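Local coordinates for protein GDP-perosamine synthase (Caulobacter crescentus, PDB 3BN1) that catalyses the pyridoxal phosphate-dependent transfer of an amino group from L-glutamate to GDP-4-keto-6-deoxy-D-mannose, giving GDP-perosamine for O-antigen synthesis, at residues 11-16 with 351-356; 17-22 with 245-250; 265-270 with 363-368; 286-291 with 315-320. All coordinates share one frame; numbering follows the deposited sequence.

Contact 1 (11-16 with 351-356); sequences VAAPRL and PTHAGL
A13 sets its methyl squarely over the imidazole of H353, CB lying 4.1 Å from the ring centroid in a CH-pi contact only 6° off the ring normal. L356 CG sits over the centre of the opposite face, so the imidazole is sandwiched between two aliphatic groups; H353 CG, between the backbone N and the carbonyl carbon (chi1 68°), helps place the ring there. V11 O comes to the ring edge, in its plane, and accepts the one direct hydrogen bond between the segments, from T352 N at 3.0 Å and nearly straight at 173°. G355 N donates to H353 ND1 at 3.1 Å, within the type I turn from H353 to L356. Of two waters bonded to A13 O, one, weakly held there, accepts from A354 N, and the other also reaches ND1. Further out, R15 CD rests on A354 CB at 3.4 Å, and A354 O lies over one face of the guanidinium, near its rim. A12 packs on N187 of the 2-oxoglutarate pocket. The 351-356 segment lies in the loop between strand 347-350 and helix 358-371; helix 249-266 packs against T352, H353, A354 and L356, while 11-16 leads toward helix 20-30.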
# COMPACT_ATOMS: atom_id res chain seq x y z
N VAL A 11 -18.42 -1.72 -17.54
CA VAL A 11 -19.19 -1.14 -16.42
C VAL A 11 -18.66 0.22 -15.93
O VAL A 11 -19.43 1.07 -15.50
CB VAL A 11 -19.38 -2.06 -15.17
CG1 VAL A 11 -20.50 -3.07 -15.35
CG2 VAL A 11 -18.10 -2.65 -14.65
N ALA A 12 -17.34 0.40 -16.04
CA ALA A 12 -16.66 1.61 -15.61
C ALA A 12 -15.47 1.78 -16.51
O ALA A 12 -15.24 0.96 -17.40
CB ALA A 12 -16.22 1.47 -14.21
N ALA A 13 -14.71 2.83 -16.28
CA ALA A 13 -13.55 3.16 -17.11
C ALA A 13 -13.08 4.57 -16.75
O ALA A 13 -13.88 5.52 -16.66
CB ALA A 13 -13.91 3.09 -18.59
N PRO A 14 -11.79 4.71 -16.50
CA PRO A 14 -11.23 5.99 -16.14
C PRO A 14 -11.36 7.02 -17.26
O PRO A 14 -11.02 6.78 -18.43
CB PRO A 14 -9.73 5.67 -15.89
CG PRO A 14 -9.64 4.19 -15.78
CD PRO A 14 -10.73 3.71 -16.70
N ARG A 15 -11.86 8.19 -16.90
CA ARG A 15 -11.91 9.27 -17.86
C ARG A 15 -10.79 10.23 -17.47
O ARG A 15 -10.90 11.02 -16.54
CB ARG A 15 -13.25 9.97 -17.81
CG ARG A 15 -13.46 10.80 -19.04
CD ARG A 15 -14.91 10.81 -19.30
NE ARG A 15 -15.20 11.97 -20.11
CZ ARG A 15 -15.24 11.91 -21.44
NH1 ARG A 15 -15.04 10.74 -22.04
NH2 ARG A 15 -15.50 13.00 -22.15
N LEU A 16 -9.66 10.14 -18.15
CA LEU A 16 -8.57 11.04 -17.84
C LEU A 16 -8.63 12.15 -18.90
O LEU A 16 -7.82 12.22 -19.81
CB LEU A 16 -7.28 10.24 -17.90
CG LEU A 16 -7.23 8.88 -17.17
CD1 LEU A 16 -5.86 8.22 -17.29
CD2 LEU A 16 -7.58 9.04 -15.70
N PRO A 351 -23.68 -0.82 -16.39
CA PRO A 351 -22.66 0.18 -16.78
C PRO A 351 -23.07 1.62 -16.41
O PRO A 351 -24.18 2.12 -16.73
CB PRO A 351 -22.58 0.05 -18.30
CG PRO A 351 -22.99 -1.37 -18.57
CD PRO A 351 -24.06 -1.71 -17.50
N THR A 352 -22.11 2.29 -15.78
CA THR A 352 -22.28 3.66 -15.31
C THR A 352 -20.90 4.25 -15.23
O THR A 352 -20.10 3.87 -14.38
CB THR A 352 -22.86 3.65 -13.86
OG1 THR A 352 -23.67 2.47 -13.65
CG2 THR A 352 -23.74 4.85 -13.65
N HIS A 353 -20.63 5.15 -16.15
CA HIS A 353 -19.33 5.83 -16.19
C HIS A 353 -19.42 7.00 -17.15
O HIS A 353 -20.31 7.03 -18.00
CB HIS A 353 -18.08 4.89 -16.43
CG HIS A 353 -18.00 4.27 -17.80
ND1 HIS A 353 -17.62 4.98 -18.93
CD2 HIS A 353 -18.29 3.02 -18.22
CE1 HIS A 353 -17.71 4.19 -19.98
NE2 HIS A 353 -18.08 2.99 -19.57
N ALA A 354 -18.50 7.94 -17.01
CA ALA A 354 -18.51 9.17 -17.79
C ALA A 354 -18.33 9.04 -19.27
O ALA A 354 -18.66 10.00 -19.96
CB ALA A 354 -17.53 10.26 -17.23
N GLY A 355 -17.80 7.92 -19.76
CA GLY A 355 -17.61 7.75 -21.20
C GLY A 355 -18.84 7.18 -21.95
O GLY A 355 -18.81 7.04 -23.17
N LEU A 356 -19.92 6.85 -21.24
CA LEU A 356 -21.11 6.25 -21.90
C LEU A 356 -22.00 7.23 -22.63
O LEU A 356 -22.33 8.29 -22.09
CB LEU A 356 -21.97 5.48 -20.90
CG LEU A 356 -21.14 4.46 -20.13
CD1 LEU A 356 -22.13 4.12 -19.07
CD2 LEU A 356 -20.91 3.26 -21.12
O HOH W 1 -16.01 7.61 -15.21
O HOH W 2 -15.10 6.95 -18.61

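Contact 2 (17-22 with 245-250); sequences DGNERD and QLERVD
R248 reaches across to the loop around G18, its bond from CA to CB pointing toward the facing segment. The chain runs on extended through CG to CD, which lies 3.6 Å from G18 CA and 3.8 Å from D17 O. A bend at chi3 (64°) places NE beside D17, where it donates to OD1 at 3.1 Å. CZ follows, 3.8 Å from D17 OD2, and NH1 donates to that oxygen. The arginine thus grips the carboxylate side-on through a two-bond salt bridge, although both oxygens are met from above the carboxylate plane and the two flat groups stand 77° apart. R248 is the N-cap residue where helix 236-247 gives way to helix 249-266, and N19 holds the same position before helix 20-30; the contact joins the start of one helix to the break between two others. Q245 NE2 donates to E20 OE2 at 2.6 Å, with the oxygen in the amide plane but the nitrogen 38° out of the carboxylate plane. E20 OE1 accepts from G18 N on its syn side, somewhat out of the plane. Q245 NE2 also bonds R15 O. On the far flank N19 ND2 gives E247 OE1 a weak bond, and a water accepts from N19 N.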
# COMPACT_ATOMS: atom_id res chain seq x y z
N ASP A 17 -9.60 13.04 -18.79
CA ASP A 17 -9.81 14.06 -19.80
C ASP A 17 -9.55 15.49 -19.32
O ASP A 17 -10.07 16.45 -19.90
CB ASP A 17 -11.23 13.94 -20.36
CG ASP A 17 -12.29 14.36 -19.36
OD1 ASP A 17 -12.01 14.43 -18.14
OD2 ASP A 17 -13.43 14.63 -19.79
N GLY A 18 -8.69 15.60 -18.31
CA GLY A 18 -8.20 16.83 -17.70
C GLY A 18 -6.66 16.91 -17.84
O GLY A 18 -6.09 16.47 -18.87
N ASN A 19 -6.02 17.44 -16.78
CA ASN A 19 -4.56 17.62 -16.65
C ASN A 19 -3.72 16.45 -16.10
O ASN A 19 -2.61 16.67 -15.61
CB ASN A 19 -4.33 18.79 -15.69
CG ASN A 19 -4.74 20.08 -16.30
OD1 ASN A 19 -4.76 20.21 -17.52
ND2 ASN A 19 -5.23 20.98 -15.47
N GLU A 20 -4.24 15.23 -16.12
CA GLU A 20 -3.55 14.07 -15.54
C GLU A 20 -2.17 13.86 -16.16
O GLU A 20 -1.13 13.82 -15.48
CB GLU A 20 -4.47 12.83 -15.64
CG GLU A 20 -5.80 13.02 -14.84
CD GLU A 20 -6.98 13.43 -15.72
OE1 GLU A 20 -6.71 13.73 -16.93
OE2 GLU A 20 -8.14 13.48 -15.20
N ARG A 21 -2.18 13.82 -17.49
CA ARG A 21 -0.98 13.63 -18.27
C ARG A 21 -0.05 14.78 -17.93
O ARG A 21 1.05 14.56 -17.44
CB ARG A 21 -1.31 13.59 -19.76
CG ARG A 21 -0.32 12.86 -20.64
CD ARG A 21 -0.41 13.40 -22.12
NE ARG A 21 0.04 12.43 -23.14
CZ ARG A 21 0.98 12.70 -24.04
NH1 ARG A 21 1.39 11.78 -24.92
NH2 ARG A 21 1.51 13.91 -24.07
N ASP A 22 -0.50 16.01 -18.12
CA ASP A 22 0.35 17.14 -17.77
C ASP A 22 0.99 17.05 -16.38
O ASP A 22 2.22 17.17 -16.25
CB ASP A 22 -0.33 18.50 -18.07
CG ASP A 22 0.39 19.70 -17.41
OD1 ASP A 22 1.52 20.06 -17.79
OD2 ASP A 22 -0.19 20.33 -16.50
N GLN A 245 -8.05 14.86 -11.60
CA GLN A 245 -9.41 14.28 -11.62
C GLN A 245 -10.33 15.19 -10.84
O GLN A 245 -11.47 15.42 -11.26
CB GLN A 245 -9.43 12.92 -10.93
CG GLN A 245 -8.77 11.87 -11.77
CD GLN A 245 -9.77 11.25 -12.77
OE1 GLN A 245 -10.64 10.44 -12.39
NE2 GLN A 245 -9.69 11.69 -14.03
N LEU A 246 -9.86 15.62 -9.67
CA LEU A 246 -10.71 16.44 -8.81
C LEU A 246 -11.07 17.77 -9.43
O LEU A 246 -12.16 18.27 -9.19
CB LEU A 246 -10.16 16.60 -7.39
CG LEU A 246 -10.82 17.33 -6.20
CD1 LEU A 246 -12.20 16.86 -5.74
CD2 LEU A 246 -9.87 17.40 -4.98
N GLU A 247 -10.14 18.36 -10.18
CA GLU A 247 -10.42 19.61 -10.89
C GLU A 247 -11.61 19.47 -11.81
O GLU A 247 -12.23 20.45 -12.21
CB GLU A 247 -9.22 19.99 -11.76
CG GLU A 247 -7.96 20.32 -11.00
CD GLU A 247 -6.75 20.45 -11.93
OE1 GLU A 247 -6.77 19.86 -13.04
OE2 GLU A 247 -5.75 21.10 -11.55
N ARG A 248 -11.94 18.25 -12.19
CA ARG A 248 -13.03 18.11 -13.12
C ARG A 248 -14.13 17.28 -12.50
O ARG A 248 -14.93 16.72 -13.21
CB ARG A 248 -12.50 17.48 -14.40
CG ARG A 248 -11.95 18.56 -15.39
CD ARG A 248 -11.46 17.99 -16.69
NE ARG A 248 -12.53 17.37 -17.46
CZ ARG A 248 -13.43 18.06 -18.15
NH1 ARG A 248 -14.38 17.42 -18.81
NH2 ARG A 248 -13.37 19.39 -18.15
N VAL A 249 -14.16 17.25 -11.17
CA VAL A 249 -15.12 16.41 -10.46
C VAL A 249 -16.56 16.72 -10.86
O VAL A 249 -17.36 15.82 -11.14
CB VAL A 249 -14.97 16.49 -8.92
CG1 VAL A 249 -15.55 17.80 -8.39
CG2 VAL A 249 -15.73 15.34 -8.26
N ASP A 250 -16.88 18.00 -10.93
CA ASP A 250 -18.24 18.39 -11.31
C ASP A 250 -18.66 17.92 -12.69
O ASP A 250 -19.79 17.48 -12.86
CB ASP A 250 -18.49 19.87 -11.07
CG ASP A 250 -18.53 20.19 -9.60
OD1 ASP A 250 -18.95 19.28 -8.85
OD2 ASP A 250 -18.18 21.31 -9.19
O HOH W 3 -7.76 18.41 -14.73

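Contact 3 (265-270 with 363-368); sequences QKLARL and RVIAAL
I365 drives its side chain into the turn formed by K266, L267, R269 and L270, and nothing but packing joins the two segments: no hydrogen bond crosses between them. This is a helix-to-helix contact in the C-terminal part of the aminotransferase fold, where helix 249-266 runs out through a 3-10 turn, 267-270, against helix 358-371. I365 is the hub. With CG1 anti to its carbonyl carbon (chi1 -78°), the branch divides the work: CG1 meets L267 CD2 at 3.7 Å, CG2 lies against R269 CD at 3.9 Å and L270 CD2 at 4.1 Å, and CD1 presses on K266 CB at 3.3 Å, closer than carbons usually come. K266 and I365 cross at about a right angle, and the ammonium of the lysine is carried beyond the isoleucine to salt bridges with E358 and D362, both on the helix of the second segment. L267 also touches Y290 and V292 of strand 290-294, which joins the cluster to the small antiparallel sheet.

A366, next in line, turns its CB bond away overall, yet the methyl still lies 3.7 Å from R269 NH1, and its CA sits over one face of the guanidinium. R269 NH2 goes on to a salt bridge with D369, which ties the arginine to the same helix one turn later.

L368 completes the row, with L309 of helix 302-311 packing against it from outside the pair. It crosses L270 at about a right angle, its CB and CD1 both touching L270 CD1, while L270 CD2 comes 3.8 Å from L368 C.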
# COMPACT_ATOMS: atom_id res chain seq x y z
N GLN A 265 -35.17 7.36 -17.90
CA GLN A 265 -36.08 7.57 -19.00
C GLN A 265 -36.34 6.28 -19.79
O GLN A 265 -37.47 5.92 -20.15
CB GLN A 265 -35.52 8.63 -19.94
CG GLN A 265 -36.41 8.96 -21.17
CD GLN A 265 -35.65 9.41 -22.42
OE1 GLN A 265 -34.67 10.16 -22.33
NE2 GLN A 265 -36.10 8.96 -23.58
N LYS A 266 -35.27 5.56 -20.07
CA LYS A 266 -35.46 4.42 -20.93
C LYS A 266 -35.88 3.11 -20.29
O LYS A 266 -36.38 2.20 -21.00
CB LYS A 266 -34.23 4.31 -21.84
CG LYS A 266 -33.74 5.64 -22.36
CD LYS A 266 -32.30 5.60 -22.91
CE LYS A 266 -31.89 6.97 -23.46
NZ LYS A 266 -32.08 6.91 -24.92
N LEU A 267 -35.69 3.02 -18.97
CA LEU A 267 -35.95 1.80 -18.22
C LEU A 267 -37.37 1.36 -18.26
O LEU A 267 -37.67 0.22 -17.95
CB LEU A 267 -35.43 1.80 -16.77
CG LEU A 267 -33.99 1.31 -16.51
CD1 LEU A 267 -33.83 0.83 -15.09
CD2 LEU A 267 -33.45 0.26 -17.49
N ALA A 268 -38.24 2.28 -18.66
CA ALA A 268 -39.66 2.01 -18.81
C ALA A 268 -39.88 0.83 -19.79
O ALA A 268 -40.77 0.01 -19.65
CB ALA A 268 -40.31 3.29 -19.38
N ARG A 269 -39.04 0.77 -20.81
CA ARG A 269 -39.15 -0.29 -21.78
C ARG A 269 -39.10 -1.70 -21.17
O ARG A 269 -39.58 -2.67 -21.76
CB ARG A 269 -38.04 -0.09 -22.82
CG ARG A 269 -38.27 -0.87 -24.11
CD ARG A 269 -36.95 -1.13 -24.82
NE ARG A 269 -36.90 -2.43 -25.50
CZ ARG A 269 -36.08 -2.72 -26.50
NH1 ARG A 269 -35.23 -1.81 -26.97
NH2 ARG A 269 -36.09 -3.94 -27.05
N LEU A 270 -38.52 -1.83 -19.98
CA LEU A 270 -38.35 -3.14 -19.32
C LEU A 270 -39.46 -3.45 -18.33
O LEU A 270 -39.56 -4.57 -17.77
CB LEU A 270 -36.98 -3.19 -18.63
CG LEU A 270 -35.71 -2.98 -19.46
CD1 LEU A 270 -34.58 -3.16 -18.53
CD2 LEU A 270 -35.54 -3.91 -20.69
N ARG A 363 -28.40 0.52 -26.01
CA ARG A 363 -27.88 -0.83 -26.25
C ARG A 363 -28.00 -1.70 -25.00
O ARG A 363 -28.49 -2.82 -25.06
CB ARG A 363 -26.40 -0.70 -26.63
CG ARG A 363 -25.82 -2.02 -27.06
CD ARG A 363 -24.49 -1.86 -27.84
NE ARG A 363 -23.73 -3.11 -27.78
CZ ARG A 363 -22.41 -3.20 -27.66
NH1 ARG A 363 -21.63 -2.12 -27.64
NH2 ARG A 363 -21.86 -4.41 -27.63
N VAL A 364 -27.63 -1.16 -23.85
CA VAL A 364 -27.76 -1.93 -22.61
C VAL A 364 -29.24 -2.26 -22.39
O VAL A 364 -29.65 -3.35 -22.01
CB VAL A 364 -27.30 -0.98 -21.47
CG1 VAL A 364 -27.53 -1.59 -20.07
CG2 VAL A 364 -25.86 -0.74 -21.62
N ILE A 365 -30.10 -1.26 -22.59
CA ILE A 365 -31.48 -1.56 -22.33
C ILE A 365 -32.09 -2.59 -23.29
O ILE A 365 -32.95 -3.38 -22.90
CB ILE A 365 -32.32 -0.29 -22.34
CG1 ILE A 365 -32.09 0.40 -20.98
CG2 ILE A 365 -33.82 -0.67 -22.59
CD1 ILE A 365 -32.13 1.88 -21.04
N ALA A 366 -31.68 -2.54 -24.55
CA ALA A 366 -32.21 -3.45 -25.52
C ALA A 366 -31.76 -4.86 -25.16
O ALA A 366 -32.55 -5.81 -25.27
CB ALA A 366 -31.71 -3.08 -26.90
N ALA A 367 -30.49 -4.97 -24.75
CA ALA A 367 -29.92 -6.25 -24.32
C ALA A 367 -30.70 -6.79 -23.12
O ALA A 367 -31.05 -7.96 -23.11
CB ALA A 367 -28.43 -6.13 -23.96
N LEU A 368 -31.02 -5.91 -22.17
CA LEU A 368 -31.79 -6.31 -20.99
C LEU A 368 -33.18 -6.75 -21.41
O LEU A 368 -33.74 -7.67 -20.83
CB LEU A 368 -31.87 -5.15 -20.01
CG LEU A 368 -30.60 -4.82 -19.18
CD1 LEU A 368 -30.88 -3.58 -18.33
CD2 LEU A 368 -30.33 -6.02 -18.17

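Contact 4 (286-291 with 315-320); sequences VFWMYT and ESRPVF. With AKG (2-oxoglutaric acid), chain G.
M289 lays its terminal methyl against the arm of R317: CE is 3.4 Å from CD and 3.8 Å from NE, the two side chains crossing at about a right angle. In the methionine, chi2 (-114°) sets SD and chi3 (-105°) then sets CE against the arginine, while nearer the backbone M289 CG lies over one face of the W288 indole, offset toward its rim. The indole extends toward R317 and the bound 2-oxoglutarate. Its CH2 atom comes 4.2 Å from R317 NH2. On the same ring, W288 CZ3 meets F320 CZ at 4.3 Å. W288 NE1 is held by the carbonyl oxygen of N187.

The guanidinium turns its edge to the C1 carboxylate of the ligand. R317 NH1 donates weakly to O2 at 2.8 Å; the 2.4 Å between NH2 and O2 is too short to be taken at face value. O2 also lies in the plane of the indole, at its edge. The other end of the contact is aliphatic: T291 CG2 and V319 CG2 meet at 3.5 Å, a tight approach.

R233 and Q215 of the second subunit also hydrogen-bond the ligand, and Y223 of that subunit packs on R317. An arginine binding one carboxylate of the keto product of L-glutamate, in a pocket completed across the dimer interface, is consistent with the substrate site of a fold-type I PLP-dependent aminotransferase, as in aspartate aminotransferase.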
# COMPACT_ATOMS: atom_id res chain seq x y z
N VAL A 286 -24.52 10.09 -6.10
CA VAL A 286 -23.58 10.23 -7.19
C VAL A 286 -23.52 9.07 -8.20
O VAL A 286 -22.93 9.20 -9.27
CB VAL A 286 -22.21 10.75 -6.75
CG1 VAL A 286 -22.32 12.20 -6.15
CG2 VAL A 286 -21.53 9.73 -5.88
N PHE A 287 -24.22 7.98 -7.90
CA PHE A 287 -24.28 6.89 -8.87
C PHE A 287 -22.96 6.28 -9.38
O PHE A 287 -22.68 6.20 -10.60
CB PHE A 287 -25.25 7.29 -9.99
CG PHE A 287 -26.70 7.08 -9.63
CD1 PHE A 287 -27.27 5.80 -9.67
CD2 PHE A 287 -27.47 8.13 -9.15
CE1 PHE A 287 -28.63 5.56 -9.28
CE2 PHE A 287 -28.82 7.92 -8.81
CZ PHE A 287 -29.40 6.64 -8.84
N TRP A 288 -22.17 5.79 -8.43
CA TRP A 288 -20.96 5.09 -8.81
C TRP A 288 -21.38 3.96 -9.79
O TRP A 288 -20.73 3.67 -10.81
CB TRP A 288 -20.28 4.49 -7.57
CG TRP A 288 -19.08 3.63 -8.03
CD1 TRP A 288 -18.11 3.98 -8.95
CD2 TRP A 288 -18.76 2.31 -7.58
NE1 TRP A 288 -17.22 2.91 -9.12
CE2 TRP A 288 -17.60 1.90 -8.26
CE3 TRP A 288 -19.43 1.40 -6.76
CZ2 TRP A 288 -17.07 0.61 -8.11
CZ3 TRP A 288 -18.83 0.14 -6.54
CH2 TRP A 288 -17.65 -0.21 -7.18
N MET A 289 -22.54 3.35 -9.51
CA MET A 289 -23.10 2.32 -10.35
C MET A 289 -24.60 2.42 -10.25
O MET A 289 -25.11 2.63 -9.12
CB MET A 289 -22.75 0.98 -9.70
CG MET A 289 -21.25 0.82 -9.65
SD MET A 289 -20.71 -0.49 -10.68
CE MET A 289 -20.39 -1.59 -9.29
N TYR A 290 -25.26 2.25 -11.40
CA TYR A 290 -26.73 2.19 -11.51
C TYR A 290 -27.18 0.74 -11.25
O TYR A 290 -26.83 -0.17 -12.01
CB TYR A 290 -27.17 2.72 -12.88
CG TYR A 290 -28.64 2.89 -13.00
CD1 TYR A 290 -29.47 1.77 -13.33
CD2 TYR A 290 -29.22 4.15 -12.78
CE1 TYR A 290 -30.87 1.93 -13.47
CE2 TYR A 290 -30.62 4.32 -12.94
CZ TYR A 290 -31.42 3.22 -13.24
OH TYR A 290 -32.78 3.46 -13.35
N THR A 291 -27.81 0.52 -10.08
CA THR A 291 -28.11 -0.81 -9.57
C THR A 291 -29.60 -1.16 -9.55
O THR A 291 -30.38 -0.49 -8.90
CB THR A 291 -27.42 -1.03 -8.14
OG1 THR A 291 -26.00 -0.77 -8.19
CG2 THR A 291 -27.63 -2.44 -7.55
N GLU A 315 -20.71 -5.39 -20.16
CA GLU A 315 -20.25 -5.70 -18.80
C GLU A 315 -21.27 -5.31 -17.72
O GLU A 315 -21.88 -4.25 -17.79
CB GLU A 315 -18.96 -4.96 -18.52
CG GLU A 315 -18.34 -5.47 -17.22
CD GLU A 315 -16.96 -4.96 -16.94
OE1 GLU A 315 -16.58 -3.93 -17.55
OE2 GLU A 315 -16.29 -5.60 -16.10
N SER A 316 -21.44 -6.15 -16.72
CA SER A 316 -22.32 -5.84 -15.58
C SER A 316 -21.68 -6.61 -14.43
O SER A 316 -20.71 -7.35 -14.64
CB SER A 316 -23.79 -6.28 -15.83
OG SER A 316 -23.95 -7.66 -16.07
N ARG A 317 -22.22 -6.57 -13.23
CA ARG A 317 -21.62 -7.41 -12.19
C ARG A 317 -22.66 -7.54 -11.10
O ARG A 317 -23.60 -6.75 -10.99
CB ARG A 317 -20.35 -6.84 -11.59
CG ARG A 317 -20.71 -5.58 -10.94
CD ARG A 317 -19.57 -4.67 -10.47
NE ARG A 317 -18.99 -5.11 -9.22
CZ ARG A 317 -17.84 -4.64 -8.72
NH1 ARG A 317 -17.41 -5.15 -7.56
NH2 ARG A 317 -17.13 -3.70 -9.37
N PRO A 318 -22.48 -8.57 -10.30
CA PRO A 318 -23.43 -8.78 -9.24
C PRO A 318 -23.26 -7.79 -8.13
O PRO A 318 -22.19 -7.18 -7.91
CB PRO A 318 -23.10 -10.19 -8.76
CG PRO A 318 -21.69 -10.42 -9.13
CD PRO A 318 -21.25 -9.37 -10.11
N VAL A 319 -24.36 -7.61 -7.41
CA VAL A 319 -24.22 -6.80 -6.21
C VAL A 319 -23.28 -7.64 -5.30
O VAL A 319 -23.26 -8.87 -5.31
CB VAL A 319 -25.60 -6.56 -5.58
CG1 VAL A 319 -25.54 -6.37 -4.11
CG2 VAL A 319 -26.20 -5.32 -6.27
N PHE A 320 -22.49 -6.97 -4.49
CA PHE A 320 -21.56 -7.69 -3.63
C PHE A 320 -22.18 -8.82 -2.89
O PHE A 320 -23.34 -8.70 -2.45
CB PHE A 320 -21.15 -6.73 -2.53
CG PHE A 320 -20.46 -5.51 -3.04
CD1 PHE A 320 -19.22 -5.62 -3.62
CD2 PHE A 320 -21.01 -4.23 -2.84
CE1 PHE A 320 -18.54 -4.53 -4.10
CE2 PHE A 320 -20.30 -3.05 -3.27
CZ PHE A 320 -19.10 -3.22 -3.91
C1 AKG G . -14.82 -3.38 -7.30
O1 AKG G . -14.48 -4.35 -8.03
O2 AKG G . -15.93 -2.82 -7.44
C2 AKG G . -13.88 -2.87 -6.28
O5 AKG G . -14.16 -1.87 -5.66
C3 AKG G . -12.63 -3.68 -6.02
C4 AKG G . -11.69 -2.95 -5.08
C5 AKG G . -10.31 -3.55 -5.21
O3 AKG G . -9.41 -3.11 -4.46
O4 AKG G . -10.10 -4.59 -6.09

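Along the chain the 11-16/351-356 contact closes a long loop inside which contacts 2 and 4 are nested; contact 4 is nested in contact 3 as well, and contact 3 crosses contact 1. Contact 1 is the junction: its centre is about 12 Å from that of contact 4, about 14 Å from contact 2 and about 18 Å from contact 3, and it touches all three. T352 OG1 meets Y290 N and V11 N meets E315 OE1, both probable hydrogen bonds. Contacts 2 and 3, centres about 31 Å apart, lie at opposite ends of helix 249-266. The N-terminal segment is thereby tied to the C-terminal region beside the keto-acid pocket. Contacts 1, 2 and 4 all touch the second subunit; contact 3 does not.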